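Long-range contacts in 2-dehydropantoate 2-reductase (Bacillus subtilis, PDB 3EGO), which probably catalyses the NADPH-dependent reduction of ketopantoate (2-dehydropantoate) to pantoate, a step in pantothenate biosynthesis: residues 208-216 against 228-239; 14-22 against 45-56. All coordinates share one frame; numbering follows the deposited sequence.

Contact 1 (208-216 against 228-239)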
loop_
_atom_site.group_PDB
_atom_site.type_symbol
_atom_site.label_atom_id
_atom_site.label_comp_id
_atom_site.label_asym_id
_atom_site.label_seq_id
_atom_site.Cartn_x
_atom_site.Cartn_y
_atom_site.Cartn_z
ATOM N N TYR A 208 2.021 3.959 13.629
ATOM C CA TYR A 208 2.236 2.628 13.055
ATOM C C TYR A 208 2.028 1.572 14.118
ATOM O O TYR A 208 1.454 0.534 13.854
ATOM C CB TYR A 208 3.634 2.489 12.466
ATOM C CG TYR A 208 3.910 3.383 11.273
ATOM C CD1 TYR A 208 2.878 4.108 10.665
ATOM C CD2 TYR A 208 5.181 3.487 10.744
ATOM C CE1 TYR A 208 3.122 4.949 9.566
ATOM C CE2 TYR A 208 5.441 4.311 9.630
ATOM C CZ TYR A 208 4.401 5.038 9.049
ATOM O OH TYR A 208 4.641 5.853 7.959
ATOM N N LEU A 209 2.483 1.858 15.339
ATOM C CA LEU A 209 2.294 0.945 16.468
ATOM C C LEU A 209 0.805 0.790 16.780
ATOM O O LEU A 209 0.297 -0.321 17.016
ATOM C CB LEU A 209 3.070 1.490 17.692
ATOM C CG LEU A 209 3.041 0.770 19.051
ATOM C CD1 LEU A 209 3.852 -0.511 19.068
ATOM C CD2 LEU A 209 3.582 1.736 20.086
ATOM N N ALA A 210 0.104 1.922 16.806
ATOM C CA ALA A 210 -1.343 1.950 17.005
ATOM C C ALA A 210 -2.086 1.204 15.890
ATOM O O ALA A 210 -3.046 0.457 16.147
ATOM C CB ALA A 210 -1.854 3.432 17.111
ATOM N N PHE A 211 -1.653 1.390 14.643
ATOM C CA PHE A 211 -2.267 0.600 13.578
ATOM C C PHE A 211 -1.990 -0.900 13.736
ATOM O O PHE A 211 -2.893 -1.724 13.612
ATOM C CB PHE A 211 -1.793 1.111 12.211
ATOM C CG PHE A 211 -2.630 0.630 11.064
ATOM C CD1 PHE A 211 -3.583 1.474 10.473
ATOM C CD2 PHE A 211 -2.461 -0.646 10.562
ATOM C CE1 PHE A 211 -4.369 1.015 9.404
ATOM C CE2 PHE A 211 -3.223 -1.111 9.464
ATOM C CZ PHE A 211 -4.194 -0.277 8.893
ATOM N N MET A 212 -0.740 -1.267 14.033
ATOM C CA MET A 212 -0.449 -2.679 14.376
ATOM C C MET A 212 -1.357 -3.239 15.484
ATOM O O MET A 212 -1.843 -4.364 15.395
ATOM C CB MET A 212 1.037 -2.877 14.764
ATOM C CG MET A 212 1.522 -4.347 14.559
ATOM S SD MET A 212 3.303 -4.687 14.759
ATOM C CE MET A 212 3.631 -3.933 16.327
ATOM N N LYS A 213 -1.575 -2.453 16.533
ATOM C CA LYS A 213 -2.431 -2.898 17.648
ATOM C C LYS A 213 -3.840 -3.202 17.173
ATOM O O LYS A 213 -4.458 -4.197 17.586
ATOM C CB LYS A 213 -2.459 -1.844 18.741
ATOM C CG LYS A 213 -2.734 -2.404 20.133
ATOM C CD LYS A 213 -2.912 -1.279 21.120
ATOM C CE LYS A 213 -3.368 -1.823 22.471
ATOM N NZ LYS A 213 -3.094 -0.795 23.527
ATOM N N LEU A 214 -4.359 -2.342 16.286
ATOM C CA LEU A 214 -5.682 -2.553 15.703
ATOM C C LEU A 214 -5.736 -3.847 14.908
ATOM O O LEU A 214 -6.728 -4.586 14.943
ATOM C CB LEU A 214 -6.068 -1.360 14.805
ATOM C CG LEU A 214 -6.408 -0.033 15.486
ATOM C CD1 LEU A 214 -6.687 1.031 14.436
ATOM C CD2 LEU A 214 -7.607 -0.235 16.424
ATOM N N VAL A 215 -4.670 -4.112 14.146
ATOM C CA VAL A 215 -4.566 -5.389 13.449
ATOM C C VAL A 215 -4.466 -6.542 14.477
ATOM O O VAL A 215 -5.149 -7.546 14.364
ATOM C CB VAL A 215 -3.347 -5.414 12.498
ATOM C CG1 VAL A 215 -3.152 -6.790 11.907
ATOM C CG2 VAL A 215 -3.576 -4.389 11.351
ATOM N N PHE A 216 -3.627 -6.369 15.488
ATOM C CA PHE A 216 -3.500 -7.440 16.513
ATOM C C PHE A 216 -4.884 -7.812 17.123
ATOM O O PHE A 216 -5.275 -8.986 17.241
ATOM C CB PHE A 216 -2.550 -6.967 17.611
ATOM C CG PHE A 216 -2.470 -7.923 18.764
ATOM C CD1 PHE A 216 -1.590 -8.995 18.716
ATOM C CD2 PHE A 216 -3.296 -7.772 19.875
ATOM C CE1 PHE A 216 -1.523 -9.907 19.777
ATOM C CE2 PHE A 216 -3.224 -8.679 20.942
ATOM C CZ PHE A 216 -2.340 -9.737 20.875
ATOM N N GLU A 228 -4.028 -12.813 25.630
ATOM C CA GLU A 228 -3.922 -11.683 24.706
ATOM C C GLU A 228 -2.830 -10.693 25.091
ATOM O O GLU A 228 -2.046 -10.268 24.235
ATOM C CB GLU A 228 -5.265 -10.960 24.586
ATOM C CG GLU A 228 -6.444 -11.908 24.340
ATOM C CD GLU A 228 -7.797 -11.206 24.391
ATOM O OE1 GLU A 228 -8.821 -11.892 24.631
ATOM O OE2 GLU A 228 -7.840 -9.974 24.200
ATOM N N GLU A 229 -2.766 -10.322 26.367
ATOM C CA GLU A 229 -1.791 -9.310 26.780
ATOM C C GLU A 229 -0.367 -9.811 26.510
ATOM O O GLU A 229 0.524 -9.043 26.098
ATOM C CB GLU A 229 -1.987 -8.909 28.252
ATOM C CG GLU A 229 -3.295 -8.119 28.506
ATOM C CD GLU A 229 -3.544 -7.784 29.987
ATOM O OE1 GLU A 229 -3.660 -8.719 30.817
ATOM O OE2 GLU A 229 -3.652 -6.577 30.312
ATOM N N LYS A 230 -0.174 -11.111 26.726
ATOM C CA LYS A 230 1.120 -11.751 26.548
ATOM C C LYS A 230 1.465 -11.839 25.067
ATOM O O LYS A 230 2.598 -11.566 24.675
ATOM C CB LYS A 230 1.104 -13.139 27.181
ATOM C CG LYS A 230 2.280 -14.035 26.820
ATOM C CD LYS A 230 2.016 -15.483 27.242
ATOM C CE LYS A 230 3.275 -16.341 27.175
ATOM N NZ LYS A 230 4.011 -16.156 25.889
ATOM N N ALA A 231 0.477 -12.194 24.244
ATOM C CA ALA A 231 0.702 -12.254 22.802
ATOM C C ALA A 231 1.062 -10.881 22.225
ATOM O O ALA A 231 1.981 -10.785 21.408
ATOM C CB ALA A 231 -0.457 -12.878 22.084
ATOM N N TRP A 232 0.391 -9.822 22.678
ATOM C CA TRP A 232 0.736 -8.462 22.235
ATOM C C TRP A 232 2.165 -8.078 22.605
ATOM O O TRP A 232 2.871 -7.424 21.822
ATOM C CB TRP A 232 -0.263 -7.422 22.787
ATOM C CG TRP A 232 0.035 -5.964 22.424
ATOM C CD1 TRP A 232 0.106 -4.901 23.293
ATOM C CD2 TRP A 232 0.279 -5.418 21.116
ATOM N NE1 TRP A 232 0.380 -3.738 22.608
ATOM C CE2 TRP A 232 0.491 -4.030 21.272
ATOM C CE3 TRP A 232 0.333 -5.966 19.830
ATOM C CZ2 TRP A 232 0.757 -3.192 20.196
ATOM C CZ3 TRP A 232 0.594 -5.135 18.768
ATOM C CH2 TRP A 232 0.813 -3.765 18.953
ATOM N N GLU A 233 2.604 -8.466 23.803
ATOM C CA GLU A 233 3.961 -8.116 24.233
ATOM C C GLU A 233 4.983 -8.761 23.317
ATOM O O GLU A 233 5.941 -8.120 22.888
ATOM C CB GLU A 233 4.207 -8.524 25.695
ATOM C CG GLU A 233 3.580 -7.563 26.692
ATOM C CD GLU A 233 2.969 -8.263 27.903
ATOM O OE1 GLU A 233 3.484 -9.338 28.316
ATOM O OE2 GLU A 233 1.968 -7.725 28.443
ATOM N N ARG A 234 4.715 -10.017 23.004
ATOM C CA ARG A 234 5.517 -10.878 22.132
ATOM C C ARG A 234 5.682 -10.288 20.739
ATOM O O ARG A 234 6.804 -10.128 20.243
ATOM C CB ARG A 234 4.833 -12.243 22.049
ATOM C CG ARG A 234 5.543 -13.303 21.239
ATOM C CD ARG A 234 4.803 -14.647 21.357
ATOM N NE ARG A 234 4.809 -15.430 20.115
ATOM C CZ ARG A 234 5.853 -15.548 19.286
ATOM N NH1 ARG A 234 7.007 -14.943 19.555
ATOM N NH2 ARG A 234 5.751 -16.289 18.181
ATOM N N VAL A 235 4.558 -9.945 20.118
ATOM C CA VAL A 235 4.564 -9.247 18.819
ATOM C C VAL A 235 5.541 -8.074 18.856
ATOM O O VAL A 235 6.414 -7.933 17.997
ATOM C CB VAL A 235 3.119 -8.765 18.438
ATOM C CG1 VAL A 235 3.131 -7.850 17.201
ATOM C CG2 VAL A 235 2.155 -9.955 18.224
ATOM N N GLN A 236 5.405 -7.219 19.861
ATOM C CA GLN A 236 6.299 -6.067 19.980
ATOM C C GLN A 236 7.720 -6.503 20.284
ATOM O O GLN A 236 8.696 -5.928 19.762
ATOM C CB GLN A 236 5.814 -5.131 21.072
ATOM C CG GLN A 236 4.439 -4.588 20.833
ATOM C CD GLN A 236 3.898 -3.906 22.068
ATOM O OE1 GLN A 236 3.073 -4.478 22.794
ATOM N NE2 GLN A 236 4.387 -2.697 22.339
ATOM N N ALA A 237 7.824 -7.517 21.136
ATOM C CA ALA A 237 9.106 -8.151 21.436
ATOM C C ALA A 237 9.837 -8.607 20.168
ATOM O O ALA A 237 11.013 -8.265 19.993
ATOM C CB ALA A 237 8.905 -9.312 22.390
ATOM N N VAL A 238 9.152 -9.369 19.295
ATOM C CA VAL A 238 9.795 -9.928 18.090
ATOM C C VAL A 238 10.136 -8.844 17.084
ATOM O O VAL A 238 11.162 -8.911 16.387
ATOM C CB VAL A 238 8.928 -10.960 17.383
ATOM C CG1 VAL A 238 9.526 -11.308 16.030
ATOM C CG2 VAL A 238 8.748 -12.203 18.243
ATOM N N CYS A 239 9.270 -7.836 17.013
ATOM C CA CYS A 239 9.575 -6.634 16.271
ATOM C C CYS A 239 10.913 -6.065 16.704
ATOM O O CYS A 239 11.730 -5.648 15.872
ATOM C CB CYS A 239 8.520 -5.584 16.567
ATOM S SG CYS A 239 7.267 -5.525 15.355
#
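Helices 208-216 and 228-239 bring F216 and W232 together where their CA atoms lie 7.2 Å apart; the short axes, 11.3 Å apart at closest, cross at 136°, well away from antiparallel. Each aromatic is a knob in the other helix's hole, F216 among E228, A231, W232 and V235, W232 among L209, M212, K213 and F216. CB of W232 lies over one face of the F216 phenyl, 3.9 Å from its centroid, while the ring planes meet obliquely at 50°. Because chi1 of 174° sets the F216 ring anti to the backbone N, its CZ reaches E228 O, 3.4 Å away at the ring edge. An alanine in place of F216 is likely to open a gap beside A231 and V235 and leave the W232 indole freer to shift. K213 sets CG over one face of this indole, 3.9 Å from the centroid of its six-membered ring. M212 brings CE to 3.9 Å from W232 CH2 and touches V235 and C239, whose side chain lies about 5 Å from that of N199, probably a substrate-binding residue. In the helical C-terminal region, helix 174-195 packs on F216 and C239, helix 201-204 on L209 and M212, and F211 stacks on F284 of the second subunit.

Contact 2 (14-22 against 45-56); sequences GLLCAYYLS and IRLYKGGEEFRA
Helix 14-22 lies across the hairpin 45-56, Y19 and A56 bringing their CA atoms to 6.0 Å, with its axis nearly perpendicular to strand 45-49 (98°) and 76° from strand 52-56. The hairpin closes through a type I' turn from K49 to E52, with G50 and G51 at its corner. Y19, its ring carried out over the hairpin by a chi1 of 175°, anti to the backbone N, reaches across both strands: CB of L47 sits over one face of the ring, 4.1 Å from the centroid, CD1 of Y19 meets CB of A56, and the Y19 hydroxyl arrives at CB of F54. Next to it on the helix, A18 CB and I45 CD1 are tightly packed at 3.5 Å. CD1 of L47 fits between L16 and Y20, 3.7 Å from CE1 of Y20. The phenol of Y20 takes a hydrogen bond from the ammonium of K49, NZ to OH 2.7 Å, with NZ at the edge of the ring, near its plane; a bend at chi3 of K49 turns the amine back to it. S22 OG donates to Y19 O, 2.7 Å away, and also touches the A56 methyl. G14, in the first turn of the helix, is the last glycine of the motif that probably binds NADP(+), as in other Rossmann folds. Strand 26-30 packs on A18 and S22, strand 133-138 pairs with strand 45-49, and H136 hydrogen-bonds the Y20 hydroxyl.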
loop_
_atom_site.group_PDB
_atom_site.type_symbol
_atom_site.label_atom_id
_atom_site.label_comp_id
_atom_site.label_asym_id
_atom_site.label_seq_id
_atom_site.Cartn_x
_atom_site.Cartn_y
_atom_site.Cartn_z
ATOM N N GLY A 14 13.691 -26.616 2.883
ATOM C CA GLY A 14 13.929 -27.958 2.358
ATOM C C GLY A 14 15.380 -28.382 2.375
ATOM O O GLY A 14 15.715 -29.479 2.815
ATOM N N LEU A 15 16.261 -27.521 1.889
ATOM C CA LEU A 15 17.676 -27.876 1.850
ATOM C C LEU A 15 18.238 -28.035 3.250
ATOM O O LEU A 15 19.096 -28.866 3.489
ATOM C CB LEU A 15 18.462 -26.800 1.088
ATOM C CG LEU A 15 18.048 -26.674 -0.407
ATOM C CD1 LEU A 15 18.797 -25.464 -1.035
ATOM C CD2 LEU A 15 18.312 -27.954 -1.165
ATOM N N LEU A 16 17.816 -27.153 4.161
ATOM C CA LEU A 16 18.272 -27.203 5.565
ATOM C C LEU A 16 17.853 -28.536 6.196
ATOM O O LEU A 16 18.678 -29.238 6.810
ATOM C CB LEU A 16 17.608 -26.048 6.349
ATOM C CG LEU A 16 18.024 -25.943 7.831
ATOM C CD1 LEU A 16 19.333 -25.295 7.958
ATOM C CD2 LEU A 16 16.959 -25.149 8.545
ATOM N N CYS A 17 16.577 -28.921 6.013
ATOM C CA CYS A 17 16.116 -30.184 6.580
ATOM C C CYS A 17 16.836 -31.364 5.920
ATOM O O CYS A 17 17.178 -32.339 6.565
ATOM C CB CYS A 17 14.602 -30.357 6.337
ATOM S SG CYS A 17 13.578 -29.221 7.309
ATOM N N ALA A 18 17.043 -31.281 4.607
ATOM C CA ALA A 18 17.687 -32.399 3.899
ATOM C C ALA A 18 19.104 -32.584 4.428
ATOM O O ALA A 18 19.502 -33.696 4.689
ATOM C CB ALA A 18 17.703 -32.109 2.389
ATOM N N TYR A 19 19.861 -31.499 4.616
ATOM C CA TYR A 19 21.199 -31.648 5.135
ATOM C C TYR A 19 21.212 -32.374 6.507
ATOM O O TYR A 19 21.912 -33.390 6.755
ATOM C CB TYR A 19 21.933 -30.290 5.246
ATOM C CG TYR A 19 23.275 -30.558 5.916
ATOM C CD1 TYR A 19 24.338 -31.096 5.183
ATOM C CD2 TYR A 19 23.441 -30.385 7.292
ATOM C CE1 TYR A 19 25.534 -31.403 5.803
ATOM C CE2 TYR A 19 24.601 -30.686 7.906
ATOM C CZ TYR A 19 25.646 -31.221 7.154
ATOM O OH TYR A 19 26.823 -31.530 7.789
ATOM N N TYR A 20 20.406 -31.876 7.421
ATOM C CA TYR A 20 20.534 -32.361 8.752
ATOM C C TYR A 20 19.926 -33.734 8.920
ATOM O O TYR A 20 20.459 -34.539 9.697
ATOM C CB TYR A 20 19.960 -31.337 9.748
ATOM C CG TYR A 20 20.876 -30.185 10.054
ATOM C CD1 TYR A 20 20.595 -28.903 9.594
ATOM C CD2 TYR A 20 22.007 -30.373 10.849
ATOM C CE1 TYR A 20 21.413 -27.830 9.904
ATOM C CE2 TYR A 20 22.828 -29.317 11.165
ATOM C CZ TYR A 20 22.521 -28.034 10.682
ATOM O OH TYR A 20 23.337 -26.952 11.001
ATOM N N LEU A 21 18.828 -34.029 8.213
ATOM C CA LEU A 21 18.198 -35.363 8.346
ATOM C C LEU A 21 19.036 -36.437 7.615
ATOM O O LEU A 21 19.087 -37.588 8.039
ATOM C CB LEU A 21 16.756 -35.368 7.821
ATOM C CG LEU A 21 15.805 -34.485 8.678
ATOM C CD1 LEU A 21 14.421 -34.261 7.995
ATOM C CD2 LEU A 21 15.674 -35.114 10.092
ATOM N N SER A 22 19.751 -36.023 6.579
ATOM C CA SER A 22 20.693 -36.921 5.872
ATOM C C SER A 22 21.786 -37.464 6.801
ATOM O O SER A 22 22.381 -38.506 6.510
ATOM C CB SER A 22 21.348 -36.184 4.717
ATOM O OG SER A 22 22.482 -35.461 5.180
ATOM N N ILE A 45 24.373 -31.592 -1.136
ATOM C CA ILE A 45 23.934 -30.341 -0.544
ATOM C C ILE A 45 25.055 -29.741 0.272
ATOM O O ILE A 45 25.721 -30.436 1.048
ATOM C CB ILE A 45 22.690 -30.581 0.357
ATOM C CG1 ILE A 45 21.467 -30.834 -0.525
ATOM C CG2 ILE A 45 22.416 -29.369 1.252
ATOM C CD1 ILE A 45 20.343 -31.407 0.259
ATOM N N ARG A 46 25.265 -28.449 0.133
ATOM C CA ARG A 46 26.259 -27.782 0.948
ATOM C C ARG A 46 25.538 -26.979 1.991
ATOM O O ARG A 46 24.572 -26.303 1.692
ATOM C CB ARG A 46 27.091 -26.823 0.106
ATOM C CG ARG A 46 27.776 -27.479 -1.077
ATOM C CD ARG A 46 28.803 -28.525 -0.628
ATOM N NE ARG A 46 29.321 -29.335 -1.735
ATOM C CZ ARG A 46 30.362 -28.994 -2.496
ATOM N NH1 ARG A 46 30.755 -29.796 -3.475
ATOM N NH2 ARG A 46 31.015 -27.853 -2.280
ATOM N N LEU A 47 26.016 -27.037 3.217
ATOM C CA LEU A 47 25.435 -26.177 4.227
ATOM C C LEU A 47 26.540 -25.333 4.782
ATOM O O LEU A 47 27.615 -25.862 5.124
ATOM C CB LEU A 47 24.802 -27.015 5.338
ATOM C CG LEU A 47 24.254 -26.128 6.463
ATOM C CD1 LEU A 47 22.772 -26.457 6.727
ATOM C CD2 LEU A 47 25.106 -26.361 7.662
ATOM N N TYR A 48 26.284 -24.028 4.862
ATOM C CA TYR A 48 27.222 -23.053 5.422
ATOM C C TYR A 48 26.747 -22.682 6.824
ATOM O O TYR A 48 25.545 -22.433 7.063
ATOM C CB TYR A 48 27.264 -21.792 4.555
ATOM C CG TYR A 48 27.717 -21.964 3.112
ATOM C CD1 TYR A 48 28.944 -21.471 2.685
ATOM C CD2 TYR A 48 26.899 -22.593 2.169
ATOM C CE1 TYR A 48 29.353 -21.620 1.336
ATOM C CE2 TYR A 48 27.287 -22.754 0.862
ATOM C CZ TYR A 48 28.512 -22.266 0.440
ATOM O OH TYR A 48 28.886 -22.425 -0.877
ATOM N N LYS A 49 27.662 -22.673 7.779
ATOM C CA LYS A 49 27.264 -22.334 9.105
ATOM C C LYS A 49 28.432 -21.649 9.726
ATOM O O LYS A 49 29.399 -22.311 10.133
ATOM C CB LYS A 49 26.867 -23.547 9.913
ATOM C CG LYS A 49 26.222 -23.195 11.207
ATOM C CD LYS A 49 25.579 -24.418 11.793
ATOM C CE LYS A 49 26.601 -25.581 11.913
ATOM N NZ LYS A 49 25.936 -26.958 11.856
ATOM N N GLY A 50 28.308 -20.327 9.766
ATOM C CA GLY A 50 29.257 -19.417 10.403
ATOM C C GLY A 50 30.722 -19.730 10.189
ATOM O O GLY A 50 31.499 -19.807 11.158
ATOM N N GLY A 51 31.138 -19.865 8.936
ATOM C CA GLY A 51 32.578 -20.128 8.688
ATOM C C GLY A 51 32.920 -21.577 8.365
ATOM O O GLY A 51 33.986 -21.873 7.801
ATOM N N GLU A 52 32.021 -22.488 8.718
ATOM C CA GLU A 52 32.161 -23.868 8.312
ATOM C C GLU A 52 31.280 -24.185 7.094
ATOM O O GLU A 52 30.202 -23.605 6.890
ATOM C CB GLU A 52 31.854 -24.810 9.465
ATOM C CG GLU A 52 32.749 -24.588 10.687
ATOM C CD GLU A 52 32.382 -25.473 11.843
ATOM O OE1 GLU A 52 31.304 -25.261 12.454
ATOM O OE2 GLU A 52 33.171 -26.383 12.152
ATOM N N GLU A 53 31.752 -25.103 6.278
ATOM C CA GLU A 53 30.953 -25.579 5.147
ATOM C C GLU A 53 30.956 -27.068 5.170
ATOM O O GLU A 53 32.023 -27.697 5.172
ATOM C CB GLU A 53 31.548 -25.132 3.811
ATOM C CG GLU A 53 31.410 -23.705 3.520
ATOM C CD GLU A 53 31.950 -23.342 2.127
ATOM O OE1 GLU A 53 31.944 -24.199 1.195
ATOM O OE2 GLU A 53 32.361 -22.175 1.979
ATOM N N PHE A 54 29.775 -27.652 5.154
ATOM C CA PHE A 54 29.641 -29.096 5.141
ATOM C C PHE A 54 29.032 -29.552 3.827
ATOM O O PHE A 54 28.341 -28.781 3.162
ATOM C CB PHE A 54 28.752 -29.550 6.300
ATOM C CG PHE A 54 29.229 -29.052 7.632
ATOM C CD1 PHE A 54 30.189 -29.770 8.341
ATOM C CD2 PHE A 54 28.807 -27.818 8.125
ATOM C CE1 PHE A 54 30.664 -29.288 9.537
ATOM C CE2 PHE A 54 29.281 -27.339 9.330
ATOM C CZ PHE A 54 30.205 -28.101 10.045
ATOM N N ARG A 55 29.285 -30.799 3.467
ATOM C CA ARG A 55 28.638 -31.403 2.317
ATOM C C ARG A 55 27.947 -32.680 2.715
ATOM O O ARG A 55 28.481 -33.500 3.486
ATOM C CB ARG A 55 29.656 -31.701 1.169
ATOM C CG ARG A 55 28.934 -32.260 -0.048
ATOM C CD ARG A 55 29.705 -33.381 -0.713
ATOM N NE ARG A 55 30.801 -32.908 -1.555
ATOM C CZ ARG A 55 30.983 -33.263 -2.830
ATOM N NH1 ARG A 55 32.021 -32.785 -3.487
ATOM N NH2 ARG A 55 30.143 -34.100 -3.446
ATOM N N ALA A 56 26.736 -32.851 2.219
ATOM C CA ALA A 56 25.989 -34.087 2.415
ATOM C C ALA A 56 25.514 -34.618 1.086
ATOM O O ALA A 56 24.958 -33.902 0.271
ATOM C CB ALA A 56 24.747 -33.866 3.334
#

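How the contacts relate
The two contacts illustrate how one chain packs helices differently according to their setting. Contact 2 is the more buried and lies in the N-terminal, Rossmann-type region, where a helix meets a β-hairpin; contact 1 is partly buried and joins two helices of the C-terminal region. They share no element, their centres are 35 Å apart and their nearest atoms about 17 Å. An aromatic pair dominates contact 1, joined by packing and CH-pi contacts; in contact 2 Y19 shares the interface with the aliphatic I45 and L47, and one lysine–tyrosine bond is added. The other side of helix 208-216 meets the second subunit; no other chain touches contact 2, whose helical segment begins at G14 of the probable cofactor site.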